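Local structure of pectinesterase (Sitophilus oryzae, 4PMH) at residues G6-T14 with I319-W329; V254-H262 with G305-I314. The protein probably helps digest plant cell walls as a pectin methylesterase, hydrolysing the methyl esters of pectin to give demethylated polygalacturonate and methanol. All coordinates share one frame; numbering follows the deposited sequence.

In the fold
The chain begins with a small hairpin, strands 6-7 and 10-11, within segment 6-14, then builds the right-handed parallel beta-helix of the pectinesterase family before returning to that hairpin. Contact 1 closes almost this whole path: the loop 319-329, between strands 318-319 and 329-330, reaches back over 304 intervening residues to the N-terminal segment. Contact 2, which joins 254-262 to 305-314, closes a much shorter loop of 42 residues nested inside the first. It ties strands from two different parallel sheets across the helix interior. The centres of the two contacts lie about 17 Å apart, and they meet through Trp-329, which packs on Leu-312 and Ile-314, and through Leu-13 against Ile-313.

Contact 1 of 2, residues G6-T14 with I319-W329; sequences GTASRPILT and IDGIINTSGPW
A type I beta turn, Thr-7 to Arg-10, in the N-terminal hairpin lays its last residue across a late loop of the pectinesterase beta-helix. Arg-10 carries the contact. With CG anti to the backbone N (chi1 -166°) and the chain extended as far as NE, its guanidinium reaches the carbonyl of Thr-325, and Arg-10 NH1 donates to Thr-325 O at 3.0 Å with an N-H...O angle of 151°. The oxygen lies close to the guanidinium plane, at the edge. Pro-328 crosses the arginine chain at about a right angle, its CG 3.7 Å from Arg-10 CD and over one face of the guanidinium. Beyond this, Arg-10 NH2 lies 4.0 Å from both Ile-319 CD1 and Ile-323 CD1. Glu-358 forms a salt bridge with NE and Gly-365 O accepts from NH2, so partners on NE, NH1 and NH2 hold the rotation of the group, and Glu-358 probably balances its charge.

Nearer the turn, Ser-9 O sits at the edge of the Trp-329 indole, 3.5 Å from Trp-329 CD1, while Ser-9 CB meets Ser-326 O at 3.4 Å. Water bridges the rest of the seam: one molecule links Ser-9 O to Trp-329 N, and another, in the indole plane, accepts from Trp-329 NE1 and donates to Pro-11 O, 2.8 Å from each. Strands 286-290 and 355-359 supply much of the surroundings: Leu-288 touches Ile-319, Ile-323, Pro-328 and Trp-329, and Trp-357 lies against Pro-11; Phe-356 and, from a loop, Tyr-338 meet the indole ring.

Contact 2 of 2, residues V254-H262 with G305-I314; sequences VFAPDTDPH and GTSPNGQLII
Leu-312 presses its two methyl groups against Phe-255 inside the right-handed parallel beta-helix, where the axes of segments 254-257 and 311-314, from different sheets, approach to 7.6 Å with their chain directions 148° apart. With CG anti to the backbone N (chi1 171°), Leu-312 meets the phenyl side chain at about a right angle: CD1 sits over the centre of one ring face, and CD2 comes 3.7 Å from Phe-255 CD2. Val-254 CG1 covers the other face toward the rim, and Ile-314 CD1 approaches obliquely.

Past the strands the two loops interlock. Pro-257 rests its ring on the backbone at Gly-310, where Pro-257 O receives a CA-H...O contact from Gly-310 CA at 3.3 Å. The pyrrolidine of Pro-261 is a bump in a hollow of carbonyls, its CG 3.1 Å from Ser-307 O and also facing Gly-305 O and Thr-306 O. Pro-308 answers from the second loop, CB against Asp-258 O at 3.4 Å. Asp-258 OD2 hydrogen-bonds Ser-294 OG, and its side chain touches Trp-292, which probably binds substrate.

Thr-259 fastens the two segments through two bonds. Its carbonyl O accepts from Asn-309 N at 2.8 Å. The hydroxyl takes the backbone N-H of Gln-311: Gln-311 N to Thr-259 OG1 is 2.9 Å, a nearly straight bond of 164°.

Contact 1 of 2, residues G6-T14 with I319-W329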
ATOM      1  N   GLY A   6     -13.877  24.172   1.858  1.00 15.06           N
ATOM      2  CA  GLY A   6     -12.935  23.857   2.940  1.00 14.77           C
ATOM      3  C   GLY A   6     -11.994  25.003   3.240  1.00 15.11           C
ATOM      4  O   GLY A   6     -12.252  26.153   2.835  1.00 15.69           O
ATOM      5  N   THR A   7     -10.913  24.713   3.966  1.00 14.73           N
ATOM      6  CA  THR A   7      -9.868  25.698   4.225  1.00 15.66           C
ATOM      7  C   THR A   7      -8.598  25.366   3.445  1.00 16.10           C
ATOM      8  O   THR A   7      -8.427  24.257   2.969  1.00 16.42           O
ATOM      9  CB  THR A   7      -9.501  25.761   5.724  1.00 15.77           C
ATOM     10  OG1 THR A   7      -8.817  24.567   6.115  1.00 15.90           O
ATOM     11  CG2 THR A   7     -10.767  25.909   6.590  1.00 15.85           C
ATOM     12  N   ALA A   8      -7.702  26.343   3.351  1.00 15.96           N
ATOM     13  CA  ALA A   8      -6.397  26.155   2.737  1.00 16.11           C
ATOM     14  C   ALA A   8      -5.601  24.996   3.372  1.00 16.06           C
ATOM     15  O   ALA A   8      -4.731  24.416   2.703  1.00 16.89           O
ATOM     16  CB  ALA A   8      -5.597  27.463   2.821  1.00 16.51           C
ATOM     17  N   SER A   9      -5.879  24.668   4.640  1.00 15.81           N
ATOM     18  CA  SER A   9      -5.207  23.552   5.330  1.00 16.02           C
ATOM     19  C   SER A   9      -6.013  22.246   5.266  1.00 15.17           C
ATOM     20  O   SER A   9      -5.491  21.174   5.539  1.00 14.05           O
ATOM     21  CB  SER A   9      -4.921  23.902   6.779  1.00 17.06           C
ATOM     22  OG  SER A   9      -3.901  24.889   6.849  1.00 19.23           O
ATOM     23  N   ARG A  10      -7.280  22.345   4.871  1.00 15.14           N
ATOM     24  CA  ARG A  10      -8.144  21.176   4.796  1.00 14.33           C
ATOM     25  C   ARG A  10      -9.253  21.353   3.772  1.00 14.88           C
ATOM     26  O   ARG A  10     -10.420  21.605   4.123  1.00 13.79           O
ATOM     27  CB  ARG A  10      -8.724  20.860   6.170  1.00 14.85           C
ATOM     28  CG  ARG A  10      -9.352  19.478   6.209  1.00 15.19           C
ATOM     29  CD  ARG A  10      -9.714  19.024   7.613  1.00 15.13           C
ATOM     30  NE  ARG A  10     -10.135  17.630   7.590  1.00 15.32           N
ATOM     31  CZ  ARG A  10     -10.385  16.874   8.655  1.00 15.51           C
ATOM     32  NH1 ARG A  10     -10.278  17.366   9.897  1.00 15.87           N
ATOM     33  NH2 ARG A  10     -10.765  15.608   8.474  1.00 15.42           N
ATOM     34  N   PRO A  11      -8.890  21.222   2.485  1.00 14.65           N
ATOM     35  CA  PRO A  11      -9.860  21.392   1.412  1.00 14.58           C
ATOM     36  C   PRO A  11     -10.835  20.235   1.321  1.00 13.93           C
ATOM     37  O   PRO A  11     -10.471  19.077   1.566  1.00 14.84           O
ATOM     38  CB  PRO A  11      -9.002  21.502   0.148  1.00 15.19           C
ATOM     39  CG  PRO A  11      -7.637  21.037   0.519  1.00 15.68           C
ATOM     40  CD  PRO A  11      -7.507  21.060   2.003  1.00 15.14           C
ATOM     41  N   ILE A  12     -12.071  20.571   0.990  1.00 13.28           N
ATOM     42  CA  ILE A  12     -13.167  19.624   0.895  1.00 12.98           C
ATOM     43  C   ILE A  12     -13.806  19.746  -0.475  1.00 13.04           C
ATOM     44  O   ILE A  12     -14.103  20.840  -0.925  1.00 13.94           O
ATOM     45  CB  ILE A  12     -14.259  19.914   1.967  1.00 12.53           C
ATOM     46  CG1 ILE A  12     -13.660  19.922   3.371  1.00 12.61           C
ATOM     47  CG2 ILE A  12     -15.434  18.941   1.843  1.00 12.33           C
ATOM     48  CD1 ILE A  12     -13.045  18.613   3.839  1.00 12.44           C
ATOM     49  N   LEU A  13     -14.036  18.622  -1.127  1.00 13.53           N
ATOM     50  CA  LEU A  13     -14.707  18.601  -2.422  1.00 13.54           C
ATOM     51  C   LEU A  13     -16.167  19.061  -2.314  1.00 13.75           C
ATOM     52  O   LEU A  13     -16.851  18.783  -1.326  1.00 13.27           O
ATOM     53  CB  LEU A  13     -14.698  17.189  -2.998  1.00 14.00           C
ATOM     54  CG  LEU A  13     -13.351  16.518  -3.325  1.00 14.08           C
ATOM     55  CD1 LEU A  13     -13.591  15.133  -3.911  1.00 14.49           C
ATOM     56  CD2 LEU A  13     -12.496  17.346  -4.265  1.00 14.26           C
ATOM     57  N   THR A  14     -16.638  19.723  -3.357  1.00 13.28           N
ATOM     58  CA  THR A  14     -18.048  20.033  -3.495  1.00 13.28           C
ATOM     59  C   THR A  14     -18.806  18.781  -3.863  1.00 13.66           C
ATOM     60  O   THR A  14     -18.219  17.817  -4.366  1.00 13.20           O
ATOM     61  CB  THR A  14     -18.285  21.102  -4.573  1.00 13.31           C
ATOM     62  OG1 THR A  14     -17.938  20.592  -5.870  1.00 12.95           O
ATOM     63  CG2 THR A  14     -17.458  22.347  -4.287  1.00 13.00           C
ATOM     64  N   ILE A 319     -13.138   9.024  10.385  1.00 15.58           N
ATOM     65  CA  ILE A 319     -11.801   9.451  10.788  1.00 15.62           C
ATOM     66  C   ILE A 319     -11.845   9.679  12.293  1.00 15.79           C
ATOM     67  O   ILE A 319     -12.599  10.536  12.765  1.00 14.82           O
ATOM     68  CB  ILE A 319     -11.373  10.727  10.061  1.00 16.34           C
ATOM     69  CG1 ILE A 319     -11.481  10.528   8.534  1.00 17.57           C
ATOM     70  CG2 ILE A 319      -9.961  11.118  10.451  1.00 16.48           C
ATOM     71  CD1 ILE A 319     -11.085  11.742   7.712  1.00 17.92           C
ATOM     72  N   ASP A 320     -11.065   8.921  13.061  1.00 14.74           N
ATOM     73  CA  ASP A 320     -11.129   9.083  14.516  1.00 15.02           C
ATOM     74  C   ASP A 320     -10.295  10.281  14.945  1.00 15.75           C
ATOM     75  O   ASP A 320      -9.556  10.846  14.153  1.00 15.47           O
ATOM     76  CB  ASP A 320     -10.758   7.798  15.257  1.00 14.92           C
ATOM     77  CG  ASP A 320     -11.832   6.719  15.135  1.00 14.94           C
ATOM     78  OD1 ASP A 320     -13.012   7.024  14.903  1.00 15.58           O
ATOM     79  OD2 ASP A 320     -11.522   5.532  15.238  1.00 16.04           O
ATOM     80  N   GLY A 321     -10.466  10.695  16.193  1.00 16.78           N
ATOM     81  CA  GLY A 321      -9.830  11.891  16.696  1.00 18.48           C
ATOM     82  C   GLY A 321      -8.380  11.678  17.030  1.00 19.71           C
ATOM     83  O   GLY A 321      -7.940  12.036  18.106  1.00 21.00           O
ATOM     84  N   ILE A 322      -7.631  11.115  16.096  1.00 21.24           N
ATOM     85  CA  ILE A 322      -6.215  10.861  16.280  1.00 22.13           C
ATOM     86  C   ILE A 322      -5.392  11.848  15.455  1.00 23.51           C
ATOM     87  O   ILE A 322      -4.173  11.900  15.576  1.00 22.57           O
ATOM     88  CB  ILE A 322      -5.874   9.427  15.857  1.00 22.95           C
ATOM     89  CG1 ILE A 322      -6.244   9.187  14.389  1.00 22.31           C
ATOM     90  CG2 ILE A 322      -6.625   8.439  16.747  1.00 24.38           C
ATOM     91  CD1 ILE A 322      -5.545   8.006  13.768  1.00 22.83           C
ATOM     92  N   ILE A 323      -6.067  12.638  14.620  1.00 24.95           N
ATOM     93  CA  ILE A 323      -5.375  13.539  13.704  1.00 25.74           C
ATOM     94  C   ILE A 323      -5.482  14.988  14.115  1.00 26.26           C
ATOM     95  O   ILE A 323      -6.348  15.392  14.909  1.00 27.49           O
ATOM     96  CB  ILE A 323      -5.888  13.415  12.251  1.00 26.72           C
ATOM     97  CG1 ILE A 323      -7.377  13.801  12.157  1.00 27.75           C
ATOM     98  CG2 ILE A 323      -5.654  12.004  11.732  1.00 26.77           C
ATOM     99  CD1 ILE A 323      -7.768  14.385  10.820  1.00 28.69           C
ATOM    100  N   ASN A 324      -4.585  15.767  13.539  1.00 26.18           N
ATOM    101  CA  ASN A 324      -4.650  17.203  13.611  1.00 26.44           C
ATOM    102  C   ASN A 324      -5.845  17.713  12.796  1.00 25.29           C
ATOM    103  O   ASN A 324      -5.792  17.793  11.582  1.00 23.66           O
ATOM    104  CB  ASN A 324      -3.363  17.789  13.071  1.00 28.12           C
ATOM    105  CG  ASN A 324      -3.249  19.254  13.357  1.00 29.25           C
ATOM    106  OD1 ASN A 324      -4.245  19.966  13.376  1.00 30.75           O
ATOM    107  ND2 ASN A 324      -2.031  19.717  13.594  1.00 32.29           N
ATOM    108  N   THR A 325      -6.900  18.081  13.498  1.00 24.35           N
ATOM    109  CA  THR A 325      -8.198  18.346  12.893  1.00 25.27           C
ATOM    110  C   THR A 325      -8.229  19.644  12.071  1.00 23.38           C
ATOM    111  O   THR A 325      -9.062  19.788  11.162  1.00 21.65           O
ATOM    112  CB  THR A 325      -9.292  18.310  13.997  1.00 27.41           C
ATOM    113  OG1 THR A 325      -9.950  17.039  13.960  1.00 29.70           O
ATOM    114  CG2 THR A 325     -10.330  19.396  13.846  1.00 29.77           C
ATOM    115  N   SER A 326      -7.334  20.578  12.390  1.00 21.38           N
ATOM    116  CA  SER A 326      -7.197  21.823  11.613  1.00 22.02           C
ATOM    117  C   SER A 326      -6.260  21.684  10.399  1.00 20.59           C
ATOM    118  O   SER A 326      -6.437  22.396   9.403  1.00 22.12           O
ATOM    119  CB  SER A 326      -6.681  22.971  12.495  1.00 22.34           C
ATOM    120  OG  SER A 326      -7.159  22.860  13.817  1.00 24.61           O
ATOM    121  N   GLY A 327      -5.270  20.788  10.497  1.00 18.29           N
ATOM    122  CA  GLY A 327      -4.220  20.634   9.487  1.00 17.69           C
ATOM    123  C   GLY A 327      -3.696  19.204   9.378  1.00 16.25           C
ATOM    124  O   GLY A 327      -2.569  18.896   9.813  1.00 16.90           O
ATOM    125  N   PRO A 328      -4.513  18.314   8.787  1.00 14.44           N
ATOM    126  CA  PRO A 328      -4.227  16.890   8.672  1.00 14.89           C
ATOM    127  C   PRO A 328      -3.193  16.508   7.589  1.00 14.03           C
ATOM    128  O   PRO A 328      -2.833  15.330   7.482  1.00 14.51           O
ATOM    129  CB  PRO A 328      -5.597  16.282   8.347  1.00 14.63           C
ATOM    130  CG  PRO A 328      -6.383  17.388   7.742  1.00 14.93           C
ATOM    131  CD  PRO A 328      -5.762  18.696   8.114  1.00 14.57           C
ATOM    132  N   TRP A 329      -2.732  17.483   6.803  1.00 13.35           N
ATOM    133  CA  TRP A 329      -1.806  17.237   5.706  1.00 13.34           C
ATOM    134  C   TRP A 329      -0.496  17.958   5.981  1.00 13.88           C
ATOM    135  O   TRP A 329      -0.495  19.167   6.176  1.00 14.50           O
ATOM    136  CB  TRP A 329      -2.389  17.793   4.433  1.00 12.66           C
ATOM    137  CG  TRP A 329      -3.761  17.325   4.110  1.00 11.85           C
ATOM    138  CD1 TRP A 329      -4.872  18.107   4.016  1.00 11.92           C
ATOM    139  CD2 TRP A 329      -4.183  15.990   3.822  1.00 11.51           C
ATOM    140  NE1 TRP A 329      -5.972  17.344   3.700  1.00 11.62           N
ATOM    141  CE2 TRP A 329      -5.575  16.043   3.550  1.00 11.55           C
ATOM    142  CE3 TRP A 329      -3.525  14.754   3.725  1.00 11.30           C
ATOM    143  CZ2 TRP A 329      -6.320  14.909   3.216  1.00 11.30           C
ATOM    144  CZ3 TRP A 329      -4.272  13.616   3.396  1.00 11.26           C
ATOM    145  CH2 TRP A 329      -5.654  13.708   3.131  1.00 11.47           C
TER
HETATM  146  O   HOH W   1      -8.671  23.943   8.580  1.00 20.24           O
HETATM  147  O   HOH W   2      -2.923  20.568   6.710  1.00 13.39           O
HETATM  148  O   HOH W   3      -8.647  17.751   3.155  1.00 13.07           O

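Contact 2 of 2, residues V254-H262 with G305-I314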
ATOM      1  N   VAL A 254      -0.180   8.778   7.611  1.00 13.99           N
ATOM      2  CA  VAL A 254      -0.725   7.549   7.012  1.00 13.30           C
ATOM      3  C   VAL A 254      -0.282   7.375   5.555  1.00 13.02           C
ATOM      4  O   VAL A 254       0.503   6.448   5.239  1.00 13.56           O
ATOM      5  CB  VAL A 254      -2.251   7.520   7.117  1.00 13.49           C
ATOM      6  CG1 VAL A 254      -2.828   6.275   6.453  1.00 13.10           C
ATOM      7  CG2 VAL A 254      -2.672   7.604   8.575  1.00 13.92           C
ATOM      8  N   PHE A 255      -0.777   8.252   4.674  1.00 12.57           N
ATOM      9  CA  PHE A 255      -0.581   8.145   3.236  1.00 12.49           C
ATOM     10  C   PHE A 255       0.577   8.991   2.726  1.00 12.63           C
ATOM     11  O   PHE A 255       0.741  10.137   3.135  1.00 13.35           O
ATOM     12  CB  PHE A 255      -1.857   8.553   2.493  1.00 12.73           C
ATOM     13  CG  PHE A 255      -3.053   7.709   2.840  1.00 12.82           C
ATOM     14  CD1 PHE A 255      -3.255   6.490   2.241  1.00 13.45           C
ATOM     15  CD2 PHE A 255      -3.962   8.133   3.795  1.00 13.56           C
ATOM     16  CE1 PHE A 255      -4.352   5.703   2.573  1.00 13.35           C
ATOM     17  CE2 PHE A 255      -5.066   7.365   4.134  1.00 13.11           C
ATOM     18  CZ  PHE A 255      -5.257   6.148   3.526  1.00 13.31           C
ATOM     19  N   ALA A 256       1.370   8.417   1.822  1.00 12.19           N
ATOM     20  CA  ALA A 256       2.440   9.133   1.135  1.00 11.99           C
ATOM     21  C   ALA A 256       2.435   8.786  -0.354  1.00 11.77           C
ATOM     22  O   ALA A 256       3.302   8.084  -0.834  1.00 11.80           O
ATOM     23  CB  ALA A 256       3.809   8.854   1.766  1.00 11.92           C
ATOM     24  N   PRO A 257       1.460   9.328  -1.109  1.00 11.90           N
ATOM     25  CA  PRO A 257       1.433   9.079  -2.555  1.00 11.84           C
ATOM     26  C   PRO A 257       2.439   9.883  -3.363  1.00 11.66           C
ATOM     27  O   PRO A 257       2.716  11.045  -3.031  1.00 10.90           O
ATOM     28  CB  PRO A 257      -0.010   9.448  -2.962  1.00 11.82           C
ATOM     29  CG  PRO A 257      -0.624  10.101  -1.772  1.00 12.06           C
ATOM     30  CD  PRO A 257       0.408  10.268  -0.693  1.00 11.94           C
ATOM     31  N   ASP A 258       3.004   9.244  -4.399  1.00 11.91           N
ATOM     32  CA  ASP A 258       3.873   9.923  -5.369  1.00 12.45           C
ATOM     33  C   ASP A 258       3.242   9.866  -6.761  1.00 13.01           C
ATOM     34  O   ASP A 258       3.924   9.826  -7.795  1.00 13.48           O
ATOM     35  CB  ASP A 258       5.309   9.359  -5.336  1.00 13.05           C
ATOM     36  CG  ASP A 258       5.465   8.004  -6.018  1.00 13.54           C
ATOM     37  OD1 ASP A 258       4.512   7.200  -6.075  1.00 11.91           O
ATOM     38  OD2 ASP A 258       6.618   7.729  -6.445  1.00 14.61           O
ATOM     39  N   THR A 259       1.917   9.906  -6.769  1.00 13.42           N
ATOM     40  CA  THR A 259       1.142   9.894  -7.993  1.00 13.83           C
ATOM     41  C   THR A 259       1.691  10.854  -9.039  1.00 13.58           C
ATOM     42  O   THR A 259       1.928  12.039  -8.765  1.00 13.79           O
ATOM     43  CB  THR A 259      -0.310  10.317  -7.713  1.00 13.77           C
ATOM     44  OG1 THR A 259      -0.757   9.753  -6.468  1.00 12.88           O
ATOM     45  CG2 THR A 259      -1.196   9.883  -8.856  1.00 14.22           C
ATOM     46  N   ASP A 260       1.892  10.332 -10.239  1.00 14.79           N
ATOM     47  CA  ASP A 260       2.292  11.145 -11.396  1.00 15.35           C
ATOM     48  C   ASP A 260       1.300  12.309 -11.615  1.00 15.65           C
ATOM     49  O   ASP A 260       0.090  12.085 -11.560  1.00 13.98           O
ATOM     50  CB  ASP A 260       2.376  10.244 -12.653  1.00 16.20           C
ATOM     51  CG  ASP A 260       2.981  10.954 -13.867  1.00 16.44           C
ATOM     52  OD1 ASP A 260       2.307  11.829 -14.464  1.00 17.16           O
ATOM     53  OD2 ASP A 260       4.115  10.600 -14.254  1.00 16.99           O
ATOM     54  N   PRO A 261       1.812  13.544 -11.865  1.00 16.23           N
ATOM     55  CA  PRO A 261       0.956  14.741 -12.059  1.00 17.00           C
ATOM     56  C   PRO A 261      -0.067  14.621 -13.187  1.00 17.99           C
ATOM     57  O   PRO A 261      -1.110  15.251 -13.136  1.00 16.88           O
ATOM     58  CB  PRO A 261       1.962  15.860 -12.349  1.00 16.63           C
ATOM     59  CG  PRO A 261       3.215  15.163 -12.746  1.00 16.63           C
ATOM     60  CD  PRO A 261       3.238  13.914 -11.914  1.00 16.68           C
ATOM     61  N   HIS A 262       0.206  13.767 -14.167  1.00 19.77           N
ATOM     62  CA  HIS A 262      -0.701  13.563 -15.283  1.00 21.96           C
ATOM     63  C   HIS A 262      -1.700  12.457 -15.005  1.00 21.13           C
ATOM     64  O   HIS A 262      -2.608  12.217 -15.801  1.00 21.00           O
ATOM     65  CB  HIS A 262       0.118  13.300 -16.553  1.00 25.11           C
ATOM     66  CG  HIS A 262       1.130  14.372 -16.817  1.00 28.87           C
ATOM     67  ND1 HIS A 262       0.912  15.406 -17.703  1.00 31.90           N
ATOM     68  CD2 HIS A 262       2.338  14.615 -16.251  1.00 31.18           C
ATOM     69  CE1 HIS A 262       1.951  16.222 -17.693  1.00 32.16           C
ATOM     70  NE2 HIS A 262       2.831  15.765 -16.821  1.00 32.92           N
ATOM     71  N   GLY A 305       3.712  19.876 -12.685  1.00 20.15           N
ATOM     72  CA  GLY A 305       3.405  19.208 -13.957  1.00 20.67           C
ATOM     73  C   GLY A 305       4.400  18.140 -14.403  1.00 20.42           C
ATOM     74  O   GLY A 305       4.090  17.344 -15.287  1.00 21.12           O
ATOM     75  N   THR A 306       5.594  18.121 -13.802  1.00 19.95           N
ATOM     76  CA  THR A 306       6.613  17.125 -14.117  1.00 20.10           C
ATOM     77  C   THR A 306       6.938  16.267 -12.877  1.00 20.09           C
ATOM     78  O   THR A 306       6.948  15.027 -12.970  1.00 21.18           O
ATOM     79  CB  THR A 306       7.887  17.797 -14.679  1.00 21.61           C
ATOM     80  OG1 THR A 306       7.565  18.499 -15.891  1.00 22.00           O
ATOM     81  CG2 THR A 306       8.970  16.780 -14.967  1.00 22.90           C
ATOM     82  N   SER A 307       7.204  16.918 -11.738  1.00 18.02           N
ATOM     83  CA  SER A 307       7.441  16.213 -10.477  1.00 17.47           C
ATOM     84  C   SER A 307       6.183  15.469 -10.028  1.00 16.57           C
ATOM     85  O   SER A 307       5.084  15.842 -10.425  1.00 15.85           O
ATOM     86  CB  SER A 307       7.910  17.167  -9.387  1.00 17.15           C
ATOM     87  OG  SER A 307       9.052  17.904  -9.794  1.00 17.20           O
ATOM     88  N   PRO A 308       6.343  14.399  -9.219  1.00 16.47           N
ATOM     89  CA  PRO A 308       5.167  13.721  -8.682  1.00 15.84           C
ATOM     90  C   PRO A 308       4.335  14.693  -7.886  1.00 15.02           C
ATOM     91  O   PRO A 308       4.878  15.654  -7.319  1.00 14.47           O
ATOM     92  CB  PRO A 308       5.747  12.673  -7.724  1.00 16.44           C
ATOM     93  CG  PRO A 308       7.178  12.529  -8.072  1.00 17.22           C
ATOM     94  CD  PRO A 308       7.605  13.806  -8.733  1.00 16.93           C
ATOM     95  N   ASN A 309       3.029  14.475  -7.863  1.00 13.93           N
ATOM     96  CA  ASN A 309       2.184  15.253  -7.001  1.00 13.65           C
ATOM     97  C   ASN A 309       1.055  14.381  -6.490  1.00 12.53           C
ATOM     98  O   ASN A 309      -0.014  14.259  -7.117  1.00 12.34           O
ATOM     99  CB  ASN A 309       1.689  16.519  -7.711  1.00 14.17           C
ATOM    100  CG  ASN A 309       1.075  17.523  -6.755  1.00 14.79           C
ATOM    101  OD1 ASN A 309       1.443  17.627  -5.566  1.00 13.72           O
ATOM    102  ND2 ASN A 309       0.108  18.271  -7.277  1.00 15.88           N
ATOM    103  N   GLY A 310       1.333  13.752  -5.344  1.00 11.68           N
ATOM    104  CA  GLY A 310       0.466  12.714  -4.773  1.00 10.95           C
ATOM    105  C   GLY A 310      -1.013  13.062  -4.743  1.00 10.52           C
ATOM    106  O   GLY A 310      -1.388  14.154  -4.323  1.00 10.10           O
ATOM    107  N   GLN A 311      -1.846  12.119  -5.175  1.00 10.69           N
ATOM    108  CA  GLN A 311      -3.292  12.318  -5.258  1.00 11.43           C
ATOM    109  C   GLN A 311      -3.983  11.354  -4.315  1.00 11.75           C
ATOM    110  O   GLN A 311      -3.704  10.153  -4.344  1.00 11.63           O
ATOM    111  CB  GLN A 311      -3.788  12.112  -6.688  1.00 11.84           C
ATOM    112  CG  GLN A 311      -5.134  12.757  -7.024  1.00 12.86           C
ATOM    113  CD  GLN A 311      -6.348  11.972  -6.570  1.00 13.51           C
ATOM    114  OE1 GLN A 311      -6.297  10.751  -6.399  1.00 13.80           O
ATOM    115  NE2 GLN A 311      -7.460  12.681  -6.358  1.00 14.57           N
ATOM    116  N   LEU A 312      -4.888  11.897  -3.492  1.00 11.82           N
ATOM    117  CA  LEU A 312      -5.617  11.148  -2.478  1.00 11.84           C
ATOM    118  C   LEU A 312      -6.969  11.786  -2.170  1.00 11.58           C
ATOM    119  O   LEU A 312      -7.036  12.943  -1.835  1.00 11.10           O
ATOM    120  CB  LEU A 312      -4.829  11.103  -1.169  1.00 11.99           C
ATOM    121  CG  LEU A 312      -5.544  10.550   0.054  1.00 12.33           C
ATOM    122  CD1 LEU A 312      -5.957   9.089  -0.099  1.00 12.73           C
ATOM    123  CD2 LEU A 312      -4.625  10.690   1.252  1.00 13.02           C
ATOM    124  N   ILE A 313      -8.024  10.998  -2.259  1.00 11.60           N
ATOM    125  CA  ILE A 313      -9.340  11.395  -1.794  1.00 11.65           C
ATOM    126  C   ILE A 313      -9.834  10.434  -0.709  1.00 11.23           C
ATOM    127  O   ILE A 313      -9.838   9.217  -0.902  1.00 11.03           O
ATOM    128  CB  ILE A 313     -10.312  11.450  -2.966  1.00 12.12           C
ATOM    129  CG1 ILE A 313      -9.927  12.651  -3.836  1.00 12.66           C
ATOM    130  CG2 ILE A 313     -11.766  11.555  -2.468  1.00 12.44           C
ATOM    131  CD1 ILE A 313     -10.704  12.721  -5.120  1.00 12.99           C
ATOM    132  N   ILE A 314     -10.216  10.990   0.441  1.00 11.45           N
ATOM    133  CA  ILE A 314     -10.879  10.223   1.500  1.00 11.63           C
ATOM    134  C   ILE A 314     -12.335  10.639   1.515  1.00 11.96           C
ATOM    135  O   ILE A 314     -12.651  11.788   1.811  1.00 11.98           O
ATOM    136  CB  ILE A 314     -10.237  10.453   2.860  1.00 11.78           C
ATOM    137  CG1 ILE A 314      -8.779  10.003   2.827  1.00 12.23           C
ATOM    138  CG2 ILE A 314     -10.991   9.684   3.941  1.00 11.96           C
ATOM    139  CD1 ILE A 314      -7.946  10.511   3.977  1.00 12.31           C
TER